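PDB 2GK3: putative cytoplasmic protein from Salmonella typhimurium, which is of unknown function but assembles as a hexamer and probably has a class I glutamine amidotransferase-like fold. Local coordinates for residues 129-134 against 139-144; 121-126 against 146-151; 92-97 against 105-110. All blocks are in the same frame, centred on the assembly; numbering follows the deposited sequence.

Contact 1: residues 129-134 against 139-144; sequences SFMGIE and YKNTVL
F130 and Y139 meet where the long loop after strand 120-124, in a domain of the class I glutamine amidotransferase-like family, turns back on itself. Y139 N donates to F130 O at 3.0 Å with an N-H...O angle of 164°, and the donor is tilted from the carbonyl plane. The same oxygen lies in the plane of the Y139 ring, at its edge, 3.3 Å from Y139 CD1, so one carbonyl meets both the backbone and the side chain of the tyrosine. At the far end of that ring Y139 OH is hydrogen-bonded to I86 O.

M131 makes the other half of the contact. Its CB does not meet 139-144; CG, anti to the carbonyl carbon (chi1 -70°), starts a chain that bends again at chi2 and chi3 and brings the tip in. SE therefore settles 3.8 Å from K140 CB, with the backbone N of K140 almost as close. The terminal CE lies 4.1 Å from K140 CB and 4.0 Å from N141 ND2, which is hydrogen-bonded to N138 OD1. K140 runs on extended, and its NZ forms a salt bridge with D154 and a hydrogen bond to M152 O.

Y139 O, in the 3-10 segment, accepts T142 N and T142 OG1 from one face of its carbonyl plane. T142 OG1 also closes an ST turn by accepting from L144 N at 3.3 Å.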
ATOM      1  N   SER E 129      -2.137 -19.602  -9.753  1.00 27.90           N
ATOM      2  CA  SER E 129      -2.150 -20.622 -10.786  1.00 27.93           C
ATOM      3  C   SER E 129      -3.511 -20.596 -11.520  1.00 27.24           C
ATOM      4  O   SER E 129      -4.502 -20.068 -10.994  1.00 25.57           O
ATOM      5  CB  SER E 129      -1.926 -21.989 -10.143  1.00 28.48           C
ATOM      6  OG  SER E 129      -0.583 -22.166  -9.716  1.00 29.29           O
ATOM      7  N   PHE E 130      -3.530 -21.173 -12.727  1.00 27.08           N
ATOM      8  CA  PHE E 130      -4.725 -21.286 -13.569  1.00 26.33           C
ATOM      9  C   PHE E 130      -5.378 -19.916 -13.739  1.00 27.26           C
ATOM     10  O   PHE E 130      -4.757 -19.004 -14.326  1.00 26.74           O
ATOM     11  CB  PHE E 130      -5.659 -22.392 -13.046  1.00 25.85           C
ATOM     12  CG  PHE E 130      -5.002 -23.755 -13.040  1.00 24.33           C
ATOM     13  CD1 PHE E 130      -4.685 -24.389 -14.241  1.00 21.55           C
ATOM     14  CD2 PHE E 130      -4.638 -24.371 -11.833  1.00 22.59           C
ATOM     15  CE1 PHE E 130      -4.025 -25.647 -14.244  1.00 22.80           C
ATOM     16  CE2 PHE E 130      -3.981 -25.613 -11.819  1.00 20.49           C
ATOM     17  CZ  PHE E 130      -3.670 -26.253 -13.014  1.00 21.19           C
HETATM   18  N   MSE E 131      -6.602 -19.731 -13.246  1.00 27.97           N
HETATM   19  CA  MSE E 131      -7.122 -18.357 -13.185  1.00 29.01           C
HETATM   20  C   MSE E 131      -6.822 -17.761 -11.823  1.00 28.79           C
HETATM   21  O   MSE E 131      -6.333 -16.647 -11.732  1.00 29.35           O
HETATM   22  CB  MSE E 131      -8.626 -18.272 -13.533  1.00 29.92           C
HETATM   23  CG  MSE E 131      -8.913 -18.545 -14.983  1.00 30.29           C
HETATM   24 SE   MSE E 131      -8.079 -17.158 -16.157  1.00 42.38          SE
HETATM   25  CE  MSE E 131      -9.767 -16.289 -16.733  1.00 33.59           C
ATOM     26  N   GLY E 132      -7.116 -18.520 -10.773  1.00 28.49           N
ATOM     27  CA  GLY E 132      -6.790 -18.144  -9.409  1.00 28.03           C
ATOM     28  C   GLY E 132      -7.608 -17.020  -8.811  1.00 28.27           C
ATOM     29  O   GLY E 132      -8.678 -16.653  -9.321  1.00 28.57           O
ATOM     30  N   ILE E 133      -7.096 -16.469  -7.716  1.00 28.47           N
ATOM     31  CA  ILE E 133      -7.813 -15.425  -6.980  1.00 29.21           C
ATOM     32  C   ILE E 133      -8.013 -14.168  -7.828  1.00 29.30           C
ATOM     33  O   ILE E 133      -7.058 -13.640  -8.426  1.00 29.51           O
ATOM     34  CB  ILE E 133      -7.178 -15.079  -5.577  1.00 28.97           C
ATOM     35  CG1 ILE E 133      -8.189 -14.240  -4.760  1.00 28.89           C
ATOM     36  CG2 ILE E 133      -5.783 -14.421  -5.741  1.00 27.72           C
ATOM     37  CD1 ILE E 133      -7.913 -14.116  -3.298  1.00 29.65           C
ATOM     38  N   GLU E 134      -9.267 -13.719  -7.878  1.00 28.96           N
ATOM     39  CA  GLU E 134      -9.692 -12.638  -8.766  1.00 29.31           C
ATOM     40  C   GLU E 134      -9.280 -12.828 -10.245  1.00 28.59           C
ATOM     41  O   GLU E 134      -9.240 -11.865 -11.000  1.00 28.75           O
ATOM     42  CB  GLU E 134      -9.210 -11.284  -8.237  1.00 29.16           C
ATOM     43  CG  GLU E 134      -9.749 -10.881  -6.846  1.00 30.55           C
ATOM     44  CD  GLU E 134      -9.269  -9.491  -6.419  1.00 31.81           C
ATOM     45  OE1 GLU E 134      -9.133  -9.251  -5.185  1.00 33.27           O
ATOM     46  OE2 GLU E 134      -9.008  -8.633  -7.322  1.00 35.24           O
ATOM     47  N   TYR E 139      -4.181 -17.418 -16.864  1.00 24.94           N
ATOM     48  CA  TYR E 139      -3.544 -18.290 -17.837  1.00 25.34           C
ATOM     49  C   TYR E 139      -4.390 -18.619 -19.069  1.00 26.16           C
ATOM     50  O   TYR E 139      -3.837 -18.947 -20.130  1.00 26.78           O
ATOM     51  CB  TYR E 139      -3.036 -19.566 -17.161  1.00 24.86           C
ATOM     52  CG  TYR E 139      -1.678 -19.375 -16.516  1.00 24.47           C
ATOM     53  CD1 TYR E 139      -1.546 -19.176 -15.129  1.00 23.77           C
ATOM     54  CD2 TYR E 139      -0.519 -19.384 -17.293  1.00 22.75           C
ATOM     55  CE1 TYR E 139      -0.279 -19.014 -14.540  1.00 22.53           C
ATOM     56  CE2 TYR E 139       0.728 -19.187 -16.727  1.00 24.11           C
ATOM     57  CZ  TYR E 139       0.852 -19.008 -15.357  1.00 23.62           C
ATOM     58  OH  TYR E 139       2.131 -18.823 -14.841  1.00 24.76           O
ATOM     59  N   LYS E 140      -5.717 -18.501 -18.939  1.00 26.37           N
ATOM     60  CA  LYS E 140      -6.653 -18.864 -20.017  1.00 26.47           C
ATOM     61  C   LYS E 140      -6.533 -17.922 -21.214  1.00 26.58           C
ATOM     62  O   LYS E 140      -6.789 -18.310 -22.350  1.00 26.80           O
ATOM     63  CB  LYS E 140      -8.082 -18.861 -19.502  1.00 25.53           C
ATOM     64  CG  LYS E 140      -9.071 -19.231 -20.573  1.00 27.17           C
ATOM     65  CD  LYS E 140     -10.477 -19.408 -20.048  1.00 27.58           C
ATOM     66  CE  LYS E 140     -11.265 -20.275 -21.037  1.00 27.34           C
ATOM     67  NZ  LYS E 140     -12.646 -20.500 -20.581  1.00 26.77           N
ATOM     68  N   ASN E 141      -6.136 -16.687 -20.928  1.00 26.85           N
ATOM     69  CA  ASN E 141      -5.999 -15.641 -21.905  1.00 27.27           C
ATOM     70  C   ASN E 141      -4.554 -15.496 -22.385  1.00 27.57           C
ATOM     71  O   ASN E 141      -4.156 -14.445 -22.888  1.00 28.54           O
ATOM     72  CB  ASN E 141      -6.548 -14.358 -21.304  1.00 27.05           C
ATOM     73  CG  ASN E 141      -8.035 -14.478 -20.981  1.00 28.19           C
ATOM     74  OD1 ASN E 141      -8.813 -14.961 -21.814  1.00 28.94           O
ATOM     75  ND2 ASN E 141      -8.435 -14.077 -19.768  1.00 26.78           N
ATOM     76  N   THR E 142      -3.787 -16.576 -22.259  1.00 27.62           N
ATOM     77  CA  THR E 142      -2.381 -16.597 -22.677  1.00 27.30           C
ATOM     78  C   THR E 142      -2.135 -17.737 -23.642  1.00 28.15           C
ATOM     79  O   THR E 142      -2.942 -18.671 -23.733  1.00 28.69           O
ATOM     80  CB  THR E 142      -1.404 -16.790 -21.472  1.00 27.43           C
ATOM     81  OG1 THR E 142      -1.502 -18.133 -20.981  1.00 25.10           O
ATOM     82  CG2 THR E 142      -1.680 -15.784 -20.334  1.00 24.15           C
ATOM     83  N   VAL E 143      -1.001 -17.683 -24.341  1.00 28.61           N
ATOM     84  CA  VAL E 143      -0.627 -18.725 -25.316  1.00 28.00           C
ATOM     85  C   VAL E 143      -0.339 -20.090 -24.675  1.00 28.51           C
ATOM     86  O   VAL E 143      -0.103 -21.086 -25.378  1.00 28.59           O
ATOM     87  CB  VAL E 143       0.528 -18.264 -26.214  1.00 28.16           C
ATOM     88  CG1 VAL E 143       0.056 -17.065 -27.090  1.00 27.87           C
ATOM     89  CG2 VAL E 143       1.737 -17.865 -25.387  1.00 28.66           C
ATOM     90  N   LEU E 144      -0.382 -20.145 -23.344  1.00 27.81           N
ATOM     91  CA  LEU E 144      -0.149 -21.397 -22.631  1.00 27.39           C
ATOM     92  C   LEU E 144      -1.425 -22.244 -22.429  1.00 27.04           C
ATOM     93  O   LEU E 144      -1.335 -23.440 -22.183  1.00 26.90           O
ATOM     94  CB  LEU E 144       0.516 -21.118 -21.262  1.00 27.06           C
ATOM     95  CG  LEU E 144       1.373 -22.234 -20.652  1.00 26.71           C
ATOM     96  CD1 LEU E 144       2.597 -22.559 -21.553  1.00 28.84           C
ATOM     97  CD2 LEU E 144       1.825 -21.901 -19.211  1.00 27.37           C
TER

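Contact 2: residues 121-126 against 146-151; sequences LLMIGG and EVLPVI
L121 and L148 mark the closest backbone approach, their CA atoms 8.3 Å apart, so strand 120-124 and the irregular chain leading into strand 150-151 meet through side chains rather than by backbone pairing. L121 projects toward the other segment, with CG anti to its own N (chi1 -179°), and this carries CD2 to the 146-151 segment. That one methyl touches two partners: V147 CG1 at 3.9 Å and L148 CD2 at the same 3.9 Å. The L121 and V147 side chains cross at about a right angle, whereas L148 lies at a slant to L121.

Two residues further along the strand, M123 points to the same side. Its SE comes within 4.2 Å of L148 CD1, so the two methyls of L148 are shared between L121 and M123. All four side chains are buried and apolar. L122, between them on the strand, faces the other way, onto W246 and I253 of helix 242-253.

This alternation belongs to an inner parallel strand of an alpha/beta core: 120-124 runs between strands 80-84 and 218-223, with helix 242-253 packed on one face and the returning 146-151 segment on the other, consistent with the class I glutamine amidotransferase-like fold.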
ATOM      1  N   LEU E 121       5.588 -30.583 -18.678  1.00 29.68           N
ATOM      2  CA  LEU E 121       5.073 -29.408 -17.986  1.00 28.51           C
ATOM      3  C   LEU E 121       4.073 -29.841 -16.925  1.00 28.95           C
ATOM      4  O   LEU E 121       3.100 -30.560 -17.229  1.00 28.97           O
ATOM      5  CB  LEU E 121       4.402 -28.444 -18.978  1.00 28.78           C
ATOM      6  CG  LEU E 121       3.801 -27.126 -18.452  1.00 27.94           C
ATOM      7  CD1 LEU E 121       4.875 -26.335 -17.744  1.00 26.77           C
ATOM      8  CD2 LEU E 121       3.139 -26.272 -19.561  1.00 26.80           C
ATOM      9  N   LEU E 122       4.320 -29.423 -15.684  1.00 27.93           N
ATOM     10  CA  LEU E 122       3.352 -29.620 -14.622  1.00 27.58           C
ATOM     11  C   LEU E 122       2.970 -28.254 -14.052  1.00 27.08           C
ATOM     12  O   LEU E 122       3.841 -27.447 -13.732  1.00 26.65           O
ATOM     13  CB  LEU E 122       3.895 -30.548 -13.518  1.00 27.81           C
ATOM     14  CG  LEU E 122       3.189 -30.491 -12.140  1.00 29.36           C
ATOM     15  CD1 LEU E 122       1.749 -31.100 -12.144  1.00 27.05           C
ATOM     16  CD2 LEU E 122       4.062 -31.125 -11.041  1.00 27.10           C
HETATM   17  N   MSE E 123       1.665 -27.987 -13.989  1.00 26.72           N
HETATM   18  CA  MSE E 123       1.159 -26.842 -13.255  1.00 25.52           C
HETATM   19  C   MSE E 123       0.507 -27.333 -11.966  1.00 26.43           C
HETATM   20  O   MSE E 123      -0.259 -28.304 -11.980  1.00 26.05           O
HETATM   21  CB  MSE E 123       0.166 -26.012 -14.085  1.00 25.58           C
HETATM   22  CG  MSE E 123      -0.343 -24.730 -13.333  1.00 24.22           C
HETATM   23 SE   MSE E 123      -1.172 -23.395 -14.457  0.50 22.44          SE
HETATM   24  CE  MSE E 123       0.409 -22.564 -15.265  1.00 23.17           C
ATOM     25  N   ILE E 124       0.819 -26.652 -10.860  1.00 26.89           N
ATOM     26  CA  ILE E 124       0.244 -26.959  -9.554  1.00 27.19           C
ATOM     27  C   ILE E 124      -0.690 -25.823  -9.172  1.00 28.25           C
ATOM     28  O   ILE E 124      -0.344 -24.646  -9.332  1.00 28.39           O
ATOM     29  CB  ILE E 124       1.349 -27.153  -8.481  1.00 27.46           C
ATOM     30  CG1 ILE E 124       2.230 -28.360  -8.837  1.00 25.67           C
ATOM     31  CG2 ILE E 124       0.736 -27.258  -7.054  1.00 26.33           C
ATOM     32  CD1 ILE E 124       3.454 -28.569  -7.891  1.00 27.08           C
ATOM     33  N   GLY E 125      -1.880 -26.175  -8.677  1.00 29.06           N
ATOM     34  CA  GLY E 125      -2.905 -25.186  -8.354  1.00 29.39           C
ATOM     35  C   GLY E 125      -2.617 -24.252  -7.199  1.00 29.85           C
ATOM     36  O   GLY E 125      -1.767 -24.530  -6.346  1.00 30.48           O
ATOM     37  N   GLY E 126      -3.351 -23.143  -7.160  1.00 29.65           N
ATOM     38  CA  GLY E 126      -3.170 -22.109  -6.141  1.00 28.83           C
ATOM     39  C   GLY E 126      -3.772 -20.773  -6.554  1.00 28.62           C
ATOM     40  O   GLY E 126      -4.413 -20.676  -7.604  1.00 28.69           O
ATOM     41  N   GLU E 146      -3.606 -23.473 -24.497  1.00 28.05           N
ATOM     42  CA  GLU E 146      -3.653 -24.623 -25.427  1.00 28.82           C
ATOM     43  C   GLU E 146      -2.701 -25.761 -25.093  1.00 29.28           C
ATOM     44  O   GLU E 146      -2.866 -26.870 -25.608  1.00 29.85           O
ATOM     45  CB  GLU E 146      -3.379 -24.184 -26.874  1.00 28.52           C
ATOM     46  CG  GLU E 146      -4.514 -23.419 -27.518  1.00 30.57           C
ATOM     47  CD  GLU E 146      -5.735 -24.281 -27.806  1.00 31.79           C
ATOM     48  OE1 GLU E 146      -5.609 -25.521 -27.824  1.00 34.04           O
ATOM     49  OE2 GLU E 146      -6.826 -23.711 -28.015  1.00 31.51           O
ATOM     50  N   VAL E 147      -1.694 -25.491 -24.264  1.00 29.53           N
ATOM     51  CA  VAL E 147      -0.724 -26.524 -23.893  1.00 29.32           C
ATOM     52  C   VAL E 147      -1.282 -27.394 -22.762  1.00 29.18           C
ATOM     53  O   VAL E 147      -0.946 -28.578 -22.669  1.00 29.22           O
ATOM     54  CB  VAL E 147       0.685 -25.929 -23.529  1.00 29.53           C
ATOM     55  CG1 VAL E 147       1.648 -27.009 -23.054  1.00 29.84           C
ATOM     56  CG2 VAL E 147       1.293 -25.191 -24.719  1.00 28.61           C
ATOM     57  N   LEU E 148      -2.146 -26.829 -21.926  1.00 28.44           N
ATOM     58  CA  LEU E 148      -2.581 -27.542 -20.703  1.00 28.45           C
ATOM     59  C   LEU E 148      -3.681 -28.557 -21.003  1.00 28.49           C
ATOM     60  O   LEU E 148      -4.467 -28.351 -21.927  1.00 28.06           O
ATOM     61  CB  LEU E 148      -3.012 -26.556 -19.595  1.00 27.90           C
ATOM     62  CG  LEU E 148      -1.989 -25.456 -19.252  1.00 27.82           C
ATOM     63  CD1 LEU E 148      -2.609 -24.455 -18.298  1.00 25.63           C
ATOM     64  CD2 LEU E 148      -0.629 -25.997 -18.704  1.00 25.04           C
ATOM     65  N   PRO E 149      -3.725 -29.674 -20.245  1.00 28.70           N
ATOM     66  CA  PRO E 149      -4.740 -30.688 -20.527  1.00 28.76           C
ATOM     67  C   PRO E 149      -6.105 -30.402 -19.868  1.00 29.16           C
ATOM     68  O   PRO E 149      -6.946 -31.304 -19.750  1.00 29.34           O
ATOM     69  CB  PRO E 149      -4.109 -31.954 -19.955  1.00 28.23           C
ATOM     70  CG  PRO E 149      -3.344 -31.477 -18.797  1.00 27.97           C
ATOM     71  CD  PRO E 149      -2.842 -30.095 -19.144  1.00 28.36           C
ATOM     72  N   VAL E 150      -6.304 -29.164 -19.424  1.00 29.87           N
ATOM     73  CA  VAL E 150      -7.584 -28.728 -18.851  1.00 29.71           C
ATOM     74  C   VAL E 150      -8.056 -27.435 -19.519  1.00 29.74           C
ATOM     75  O   VAL E 150      -7.261 -26.691 -20.111  1.00 29.92           O
ATOM     76  CB  VAL E 150      -7.520 -28.547 -17.296  1.00 30.38           C
ATOM     77  CG1 VAL E 150      -7.165 -29.856 -16.605  1.00 30.28           C
ATOM     78  CG2 VAL E 150      -6.553 -27.407 -16.877  1.00 29.49           C
ATOM     79  N   ILE E 151      -9.353 -27.161 -19.425  1.00 29.33           N
ATOM     80  CA  ILE E 151      -9.908 -25.883 -19.902  1.00 28.39           C
ATOM     81  C   ILE E 151     -10.297 -25.131 -18.646  1.00 27.78           C
ATOM     82  O   ILE E 151     -10.926 -25.696 -17.759  1.00 28.42           O
ATOM     83  CB  ILE E 151     -11.113 -26.112 -20.853  1.00 28.44           C
ATOM     84  CG1 ILE E 151     -10.622 -26.692 -22.186  1.00 29.17           C
ATOM     85  CG2 ILE E 151     -11.893 -24.811 -21.101  1.00 27.17           C
ATOM     86  CD1 ILE E 151     -11.691 -27.485 -22.921  1.00 31.59           C
TER

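Contact 3: residues 92-97 against 105-110; sequences LLQNET and PNALES
L92 forks against the start of helix 107-116, one branch on an apolar partner and the other on an amide. CD1 of L92 meets L108 CD1 at 3.8 Å, the two leucines crossing at about a right angle. CD2 of L92 instead lies against the N106 side-chain amide, 3.6 Å from N106 ND2 and equally near its OD1. Beside this pair Q94 reaches across: with CG anti to the carbonyl carbon (chi1 -63°) and the chain extended beyond it, NE2 arrives 3.5 Å from A107 CB. A water joins the same two segments, accepting from Q94 NE2 at 3.1 Å and donating to P105 O at 2.6 Å. Q94 NE2 is also bonded to F91 O, which, with the water, would hold the amide in this rotation.

The next shell holds N106 in place. As N-cap of helix 107-116, it takes L108 N on OD1 at 3.0 Å, in the carbonyl plane, while E109 N reaches the same oxygen from above that plane at 3.2 Å. The other end of the amide, N106 ND2, is bonded to E163 of a second subunit, whose P162 packs on both L92 and N106.

The contact thus joins the end of helix 88-92 and the start of helix 95-98 to the first turn of helix 107-116, which leads into strand 120-124, with the second subunit alongside.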
ATOM      1  N   LEU E  92       5.194 -12.964 -18.844  1.00 28.27           N
ATOM      2  CA  LEU E  92       4.955 -12.073 -19.963  1.00 27.73           C
ATOM      3  C   LEU E  92       5.555 -10.676 -19.798  1.00 27.82           C
ATOM      4  O   LEU E  92       5.961 -10.062 -20.793  1.00 28.04           O
ATOM      5  CB  LEU E  92       3.446 -11.962 -20.229  1.00 27.48           C
ATOM      6  CG  LEU E  92       2.812 -13.186 -20.911  1.00 27.74           C
ATOM      7  CD1 LEU E  92       1.296 -13.263 -20.739  1.00 23.30           C
ATOM      8  CD2 LEU E  92       3.207 -13.241 -22.394  1.00 27.35           C
ATOM      9  N   LEU E  93       5.582 -10.183 -18.556  1.00 27.45           N
ATOM     10  CA  LEU E  93       5.926  -8.795 -18.235  1.00 27.01           C
ATOM     11  C   LEU E  93       7.163  -8.722 -17.346  1.00 27.45           C
ATOM     12  O   LEU E  93       7.144  -8.094 -16.270  1.00 26.91           O
ATOM     13  CB  LEU E  93       4.746  -8.091 -17.540  1.00 26.68           C
ATOM     14  CG  LEU E  93       3.395  -8.112 -18.258  1.00 26.11           C
ATOM     15  CD1 LEU E  93       2.307  -7.487 -17.399  1.00 25.62           C
ATOM     16  CD2 LEU E  93       3.522  -7.399 -19.608  1.00 25.63           C
ATOM     17  N   GLN E  94       8.230  -9.383 -17.799  1.00 27.92           N
ATOM     18  CA  GLN E  94       9.544  -9.269 -17.179  1.00 28.68           C
ATOM     19  C   GLN E  94       9.993  -7.792 -17.153  1.00 29.16           C
ATOM     20  O   GLN E  94       9.513  -6.956 -17.929  1.00 29.49           O
ATOM     21  CB  GLN E  94      10.561 -10.138 -17.913  1.00 28.53           C
ATOM     22  CG  GLN E  94      10.257 -11.634 -17.877  1.00 28.73           C
ATOM     23  CD  GLN E  94      11.053 -12.442 -18.925  1.00 29.05           C
ATOM     24  OE1 GLN E  94      12.238 -12.181 -19.162  1.00 31.69           O
ATOM     25  NE2 GLN E  94      10.407 -13.423 -19.540  1.00 24.67           N
ATOM     26  N   ASN E  95      10.880  -7.483 -16.222  1.00 30.06           N
ATOM     27  CA  ASN E  95      11.357  -6.131 -15.959  1.00 30.85           C
ATOM     28  C   ASN E  95      11.864  -5.344 -17.183  1.00 31.50           C
ATOM     29  O   ASN E  95      11.569  -4.155 -17.319  1.00 31.68           O
ATOM     30  CB  ASN E  95      12.413  -6.193 -14.847  1.00 31.06           C
ATOM     31  CG  ASN E  95      11.805  -6.438 -13.498  1.00 32.15           C
ATOM     32  OD1 ASN E  95      10.587  -6.620 -13.379  1.00 33.97           O
ATOM     33  ND2 ASN E  95      12.631  -6.423 -12.462  1.00 32.11           N
ATOM     34  N   GLU E  96      12.593  -6.013 -18.075  1.00 32.31           N
ATOM     35  CA  GLU E  96      13.084  -5.387 -19.310  1.00 34.48           C
ATOM     36  C   GLU E  96      11.940  -5.009 -20.264  1.00 33.98           C
ATOM     37  O   GLU E  96      12.025  -4.027 -21.000  1.00 34.29           O
ATOM     38  CB  GLU E  96      14.101  -6.289 -20.022  1.00 34.10           C
ATOM     39  CG  GLU E  96      15.499  -6.265 -19.424  1.00 36.54           C
ATOM     40  CD  GLU E  96      16.406  -7.350 -20.019  1.00 38.63           C
ATOM     41  OE1 GLU E  96      16.718  -7.289 -21.235  1.00 43.58           O
ATOM     42  OE2 GLU E  96      16.802  -8.278 -19.268  1.00 43.28           O
ATOM     43  N   THR E  97      10.866  -5.787 -20.233  1.00 33.28           N
ATOM     44  CA  THR E  97       9.687  -5.494 -21.022  1.00 32.26           C
ATOM     45  C   THR E  97       8.912  -4.327 -20.429  1.00 32.03           C
ATOM     46  O   THR E  97       8.596  -3.362 -21.122  1.00 31.61           O
ATOM     47  CB  THR E  97       8.766  -6.745 -21.089  1.00 32.23           C
ATOM     48  OG1 THR E  97       9.438  -7.785 -21.802  1.00 31.19           O
ATOM     49  CG2 THR E  97       7.426  -6.431 -21.744  1.00 31.51           C
ATOM     50  N   PRO E 105      12.262 -12.112 -25.841  1.00 34.82           N
ATOM     51  CA  PRO E 105      11.510 -13.301 -26.249  1.00 33.51           C
ATOM     52  C   PRO E 105      10.394 -13.633 -25.253  1.00 31.94           C
ATOM     53  O   PRO E 105      10.533 -13.378 -24.058  1.00 31.61           O
ATOM     54  CB  PRO E 105      12.573 -14.414 -26.277  1.00 33.28           C
ATOM     55  CG  PRO E 105      13.889 -13.709 -26.163  1.00 34.51           C
ATOM     56  CD  PRO E 105      13.621 -12.456 -25.396  1.00 34.63           C
ATOM     57  N   ASN E 106       9.291 -14.179 -25.762  1.00 31.06           N
ATOM     58  CA  ASN E 106       8.097 -14.470 -24.971  1.00 29.68           C
ATOM     59  C   ASN E 106       8.266 -15.760 -24.165  1.00 29.39           C
ATOM     60  O   ASN E 106       8.375 -16.848 -24.732  1.00 29.19           O
ATOM     61  CB  ASN E 106       6.891 -14.539 -25.908  1.00 29.55           C
ATOM     62  CG  ASN E 106       5.567 -14.652 -25.173  1.00 29.17           C
ATOM     63  OD1 ASN E 106       5.426 -15.432 -24.230  1.00 31.31           O
ATOM     64  ND2 ASN E 106       4.583 -13.894 -25.625  1.00 27.20           N
ATOM     65  N   ALA E 107       8.292 -15.637 -22.834  1.00 29.33           N
ATOM     66  CA  ALA E 107       8.650 -16.775 -21.952  1.00 28.54           C
ATOM     67  C   ALA E 107       7.657 -17.913 -22.089  1.00 28.89           C
ATOM     68  O   ALA E 107       7.999 -19.093 -21.967  1.00 28.95           O
ATOM     69  CB  ALA E 107       8.762 -16.330 -20.512  1.00 27.33           C
ATOM     70  N   LEU E 108       6.407 -17.552 -22.352  1.00 29.86           N
ATOM     71  CA  LEU E 108       5.349 -18.561 -22.457  1.00 29.69           C
ATOM     72  C   LEU E 108       5.417 -19.261 -23.825  1.00 29.79           C
ATOM     73  O   LEU E 108       5.135 -20.473 -23.914  1.00 29.44           O
ATOM     74  CB  LEU E 108       3.980 -17.944 -22.167  1.00 29.46           C
ATOM     75  CG  LEU E 108       3.690 -17.413 -20.744  1.00 30.02           C
ATOM     76  CD1 LEU E 108       2.234 -16.941 -20.668  1.00 29.39           C
ATOM     77  CD2 LEU E 108       3.937 -18.482 -19.663  1.00 27.69           C
ATOM     78  N   GLU E 109       5.805 -18.516 -24.870  1.00 29.79           N
ATOM     79  CA  GLU E 109       6.150 -19.151 -26.158  1.00 30.97           C
ATOM     80  C   GLU E 109       7.310 -20.142 -25.983  1.00 31.05           C
ATOM     81  O   GLU E 109       7.225 -21.273 -26.447  1.00 31.27           O
ATOM     82  CB  GLU E 109       6.445 -18.143 -27.266  1.00 30.84           C
ATOM     83  CG  GLU E 109       5.265 -17.240 -27.637  1.00 32.52           C
ATOM     84  CD  GLU E 109       4.170 -17.906 -28.496  1.00 35.17           C
ATOM     85  OE1 GLU E 109       4.278 -19.086 -28.869  1.00 35.27           O
ATOM     86  OE2 GLU E 109       3.170 -17.228 -28.810  1.00 37.59           O
ATOM     87  N   SER E 110       8.349 -19.736 -25.246  1.00 31.49           N
ATOM     88  CA  SER E 110       9.531 -20.586 -25.005  1.00 31.47           C
ATOM     89  C   SER E 110       9.111 -21.881 -24.350  1.00 31.43           C
ATOM     90  O   SER E 110       9.478 -22.969 -24.813  1.00 31.39           O
ATOM     91  CB  SER E 110      10.556 -19.872 -24.116  1.00 30.78           C
ATOM     92  OG  SER E 110      11.052 -18.712 -24.760  1.00 31.77           O
TER
HETATM   93  O   HOH W   1      11.583 -14.775 -22.075  1.00 29.97           O

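Contact 1 is nested within the loop that contact 2 closes, and their centres are 9 Å apart. They share a buried boundary: S129 OG lies 2.5 Å from I124 O, a probable hydrogen bond, while M123 packs by CE on Y139 CZ and by SE on F130 CE1, both at 3.6 Å. Contact 3 precedes both in the chain. It meets contact 1 where T142 CB lies 3.7 Å from L108 CD1 and V143 packs on helix 107-116, the two centres being about 16 Å apart. Contacts 2 and 3 do not touch, their nearest atoms about 6 Å apart; 139-144 spans the distance, with Y139 on M123 and T142 and V143 on the helical 92-110 region.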